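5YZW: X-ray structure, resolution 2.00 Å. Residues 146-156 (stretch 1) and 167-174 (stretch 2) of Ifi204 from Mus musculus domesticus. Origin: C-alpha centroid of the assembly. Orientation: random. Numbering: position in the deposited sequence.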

# COMPACT_ATOMS: atom_id res chain seq x y z
N LYS A 146 -20.66 -2.99 2.44
CA LYS A 146 -20.33 -3.28 1.05
C LYS A 146 -19.94 -1.98 0.35
O LYS A 146 -20.44 -0.91 0.71
N MET A 147 -19.05 -2.08 -0.63
CA MET A 147 -18.67 -0.93 -1.44
C MET A 147 -18.11 -1.43 -2.77
O MET A 147 -17.99 -2.64 -3.01
N GLU A 148 -17.77 -0.49 -3.64
CA GLU A 148 -17.22 -0.77 -4.96
C GLU A 148 -15.74 -0.43 -4.98
O GLU A 148 -15.32 0.60 -4.44
N VAL A 149 -14.94 -1.28 -5.62
CA VAL A 149 -13.59 -0.92 -6.02
C VAL A 149 -13.63 -0.57 -7.49
O VAL A 149 -14.07 -1.37 -8.32
N VAL A 150 -13.22 0.65 -7.82
CA VAL A 150 -13.24 1.13 -9.20
C VAL A 150 -11.82 1.04 -9.74
O VAL A 150 -10.90 1.68 -9.22
N VAL A 151 -11.63 0.23 -10.77
CA VAL A 151 -10.33 0.02 -11.39
C VAL A 151 -10.37 0.54 -12.81
O VAL A 151 -11.30 0.23 -13.58
N TYR A 152 -9.37 1.33 -13.17
CA TYR A 152 -9.17 1.82 -14.52
C TYR A 152 -7.69 1.73 -14.88
O TYR A 152 -6.83 1.90 -14.03
N GLY A 153 -7.41 1.45 -16.16
CA GLY A 153 -6.03 1.50 -16.62
C GLY A 153 -5.22 0.24 -16.36
O GLY A 153 -5.76 -0.86 -16.43
N ARG A 154 -3.93 0.40 -16.03
CA ARG A 154 -3.02 -0.75 -15.99
C ARG A 154 -3.56 -1.88 -15.12
O ARG A 154 -3.40 -3.06 -15.46
N LEU A 155 -4.23 -1.55 -14.02
CA LEU A 155 -4.70 -2.59 -13.11
C LEU A 155 -5.93 -3.33 -13.62
O LEU A 155 -6.38 -4.27 -12.95
N THR A 156 -6.49 -2.98 -14.79
CA THR A 156 -7.56 -3.81 -15.32
C THR A 156 -7.05 -5.15 -15.84
O THR A 156 -7.86 -6.04 -16.10
N ARG A 167 -6.10 -8.06 -2.54
CA ARG A 167 -5.22 -7.24 -1.72
C ARG A 167 -5.04 -5.91 -2.43
O ARG A 167 -4.51 -5.85 -3.54
N LEU A 168 -5.53 -4.84 -1.80
CA LEU A 168 -5.47 -3.49 -2.35
C LEU A 168 -4.43 -2.68 -1.60
O LEU A 168 -4.43 -2.67 -0.36
N VAL A 169 -3.57 -1.99 -2.34
CA VAL A 169 -2.57 -1.12 -1.72
C VAL A 169 -2.68 0.26 -2.34
O VAL A 169 -2.61 0.41 -3.57
N CYS A 170 -2.88 1.27 -1.49
CA CYS A 170 -2.89 2.67 -1.89
C CYS A 170 -3.99 2.95 -2.93
O CYS A 170 -3.72 3.42 -4.03
N PHE A 171 -5.23 2.64 -2.54
CA PHE A 171 -6.43 3.07 -3.26
C PHE A 171 -7.03 4.30 -2.59
O PHE A 171 -6.92 4.48 -1.37
N GLU A 172 -7.70 5.15 -3.37
CA GLU A 172 -8.25 6.39 -2.81
C GLU A 172 -9.71 6.20 -2.42
O GLU A 172 -10.52 5.74 -3.23
N LEU A 173 -10.03 6.60 -1.20
CA LEU A 173 -11.38 6.46 -0.68
C LEU A 173 -12.19 7.65 -1.17
O LEU A 173 -11.81 8.80 -0.96
N THR A 174 -13.28 7.38 -1.88
CA THR A 174 -14.12 8.44 -2.41
C THR A 174 -15.57 8.08 -2.14
O THR A 174 -15.90 6.94 -1.78

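The two stretches meet mainly through apolar side chains; no hydrogen bond crosses between them, and the strand axes of 146-151 and 171-174 come no closer than 8.9 Å, too far for backbone pairing. Their N-to-C directions differ by 132°, and the closest CA pair, the CA atoms of Val 149 and Phe 171, is 8.6 Å apart. That gap is filled by apolar groups, with 234 Å² buried over both sides.

Lys 146 opens stretch 1 exposed and beyond reach of stretch 2. Met 147 is the first to point toward the partner. With chi1 p and chi2 t the chain runs out to SD, and chi3 of -25°, between wells, folds the methyl back so that Met 147 CE lies 4.1 Å from Leu 173 CD1. Leu 173 (chi1 t, chi2 p) leaves its backbone sideways, but the end of its side chain comes nearer and completes the contact. Glu 148 follows the strand alternation and is out of reach, its m, t chain remaining partly exposed.

Val 149, chi1 t, also points toward stretch 2 and gives up more area to it, 51 Å², than any other residue of stretch 1. Val 149 CG2 is 3.9 Å from Leu 168 CD1, and Val 149 CG1 is 3.6 Å from Phe 171 CE2 and also 4.1 Å from Leu 168 CD2. Leu 168, with chi1 m and chi2 t, points toward stretch 1 from before the corner at Cys 170, and Phe 171 does so from after it, so Val 149 touches both arms of the bend.

Phe 171 (chi1 m, chi2 60°) is the hub of the contact, with 62 Å² covered. Val 150, chi1 t, points sideways and meets the ring through its backbone, Val 150 O lying 4.5 Å from Phe 171 CE2. Val 151, also t and sideways, places CG2 4.3 Å from Phe 171 CE2, near the ring plane and therefore at its edge.

Tyr 152 and Gly 153 make no contact across the interface. Gly 153 has phi/psi of 83/-143°, where a CB would be jammed against the preceding carbonyl O. Arg 154 is likewise out of reach, its guanidinium hydrogen-bonded elsewhere in the structure. In the 3-10 segment, Leu 155 (chi1 m, chi2 t) turns toward stretch 2 again, bringing CD1 to 4.1 Å from Phe 171 CZ. Thr 156, chi1 p, bonds within its own stretch: Thr 156 OG1 and Thr 156 N each donate to Gly 153 O at 2.8 Å, tying Thr 156 back to Gly 153.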

# COMPACT_ATOMS: atom_id res chain seq x y z
CB LYS A 146 -21.51 -3.94 0.30
CG LYS A 146 -21.93 -5.30 0.83
CD LYS A 146 -23.35 -5.26 1.44
CE LYS A 146 -23.67 -6.53 2.20
NZ LYS A 146 -25.14 -6.77 2.32
CB MET A 147 -17.67 -0.02 -0.71
CG MET A 147 -16.49 -0.75 -0.08
SD MET A 147 -15.30 0.29 0.86
CE MET A 147 -15.53 1.89 0.12
CB GLU A 148 -17.92 0.05 -6.05
CG GLU A 148 -19.28 -0.41 -6.46
CD GLU A 148 -19.83 0.45 -7.58
OE1 GLU A 148 -19.41 1.63 -7.68
OE2 GLU A 148 -20.67 -0.04 -8.37
CB VAL A 149 -12.60 -2.07 -5.75
CG1 VAL A 149 -11.20 -1.68 -6.19
CG2 VAL A 149 -12.60 -2.44 -4.27
CB VAL A 150 -13.79 2.56 -9.30
CG1 VAL A 150 -13.86 3.00 -10.76
CG2 VAL A 150 -15.18 2.61 -8.68
CB VAL A 151 -9.92 -1.46 -11.33
CG1 VAL A 151 -8.57 -1.66 -12.01
CG2 VAL A 151 -9.84 -1.92 -9.88
CB TYR A 152 -9.63 3.27 -14.64
CG TYR A 152 -9.53 3.81 -16.04
CD1 TYR A 152 -10.50 3.52 -16.99
CD2 TYR A 152 -8.45 4.61 -16.41
CE1 TYR A 152 -10.41 4.00 -18.27
CE2 TYR A 152 -8.35 5.10 -17.70
CZ TYR A 152 -9.33 4.79 -18.62
OH TYR A 152 -9.25 5.28 -19.90
CB ARG A 154 -1.63 -0.31 -15.52
CG ARG A 154 -1.53 0.04 -14.03
CD ARG A 154 -0.09 0.48 -13.64
NE ARG A 154 -0.14 1.40 -12.52
CZ ARG A 154 -0.26 1.00 -11.26
NH1 ARG A 154 -0.30 -0.30 -10.98
NH2 ARG A 154 -0.35 1.88 -10.28
CB LEU A 155 -4.98 -2.00 -11.71
CG LEU A 155 -3.72 -1.65 -10.87
CD1 LEU A 155 -4.10 -1.07 -9.51
CD2 LEU A 155 -2.82 -2.87 -10.67
CB THR A 156 -8.36 -3.10 -16.44
OG1 THR A 156 -7.50 -2.75 -17.53
CG2 THR A 156 -9.03 -1.84 -15.93
CB ARG A 167 -3.87 -7.92 -1.50
CG ARG A 167 -2.80 -7.00 -0.91
CD ARG A 167 -1.53 -7.78 -0.63
NE ARG A 167 -1.76 -8.79 0.40
CZ ARG A 167 -1.23 -10.01 0.39
NH1 ARG A 167 -0.43 -10.39 -0.60
NH2 ARG A 167 -1.49 -10.86 1.39
CB LEU A 168 -6.82 -2.78 -2.25
CG LEU A 168 -8.09 -3.52 -2.68
CD1 LEU A 168 -9.31 -2.80 -2.12
CD2 LEU A 168 -8.13 -3.57 -4.17
CB VAL A 169 -1.15 -1.67 -1.88
CG1 VAL A 169 -0.17 -0.72 -1.23
CG2 VAL A 169 -1.07 -3.08 -1.32
CB CYS A 170 -1.53 3.09 -2.44
SG CYS A 170 -1.34 4.89 -2.69
CB PHE A 171 -7.46 1.95 -3.30
CG PHE A 171 -7.22 0.96 -4.38
CD1 PHE A 171 -6.05 0.24 -4.44
CD2 PHE A 171 -8.20 0.74 -5.36
CE1 PHE A 171 -5.83 -0.69 -5.45
CE2 PHE A 171 -7.98 -0.17 -6.37
CZ PHE A 171 -6.79 -0.88 -6.42
CB GLU A 172 -8.13 7.58 -3.77
CG GLU A 172 -8.68 8.89 -3.17
CD GLU A 172 -8.43 10.13 -4.03
OE1 GLU A 172 -7.78 10.01 -5.09
OE2 GLU A 172 -8.91 11.23 -3.66
CB LEU A 173 -11.37 6.41 0.85
CG LEU A 173 -12.72 6.51 1.55
CD1 LEU A 173 -13.42 5.21 1.28
CD2 LEU A 173 -12.56 6.72 3.06
CB THR A 174 -13.88 8.65 -3.91
OG1 THR A 174 -14.49 7.59 -4.64
CG2 THR A 174 -12.38 8.65 -4.24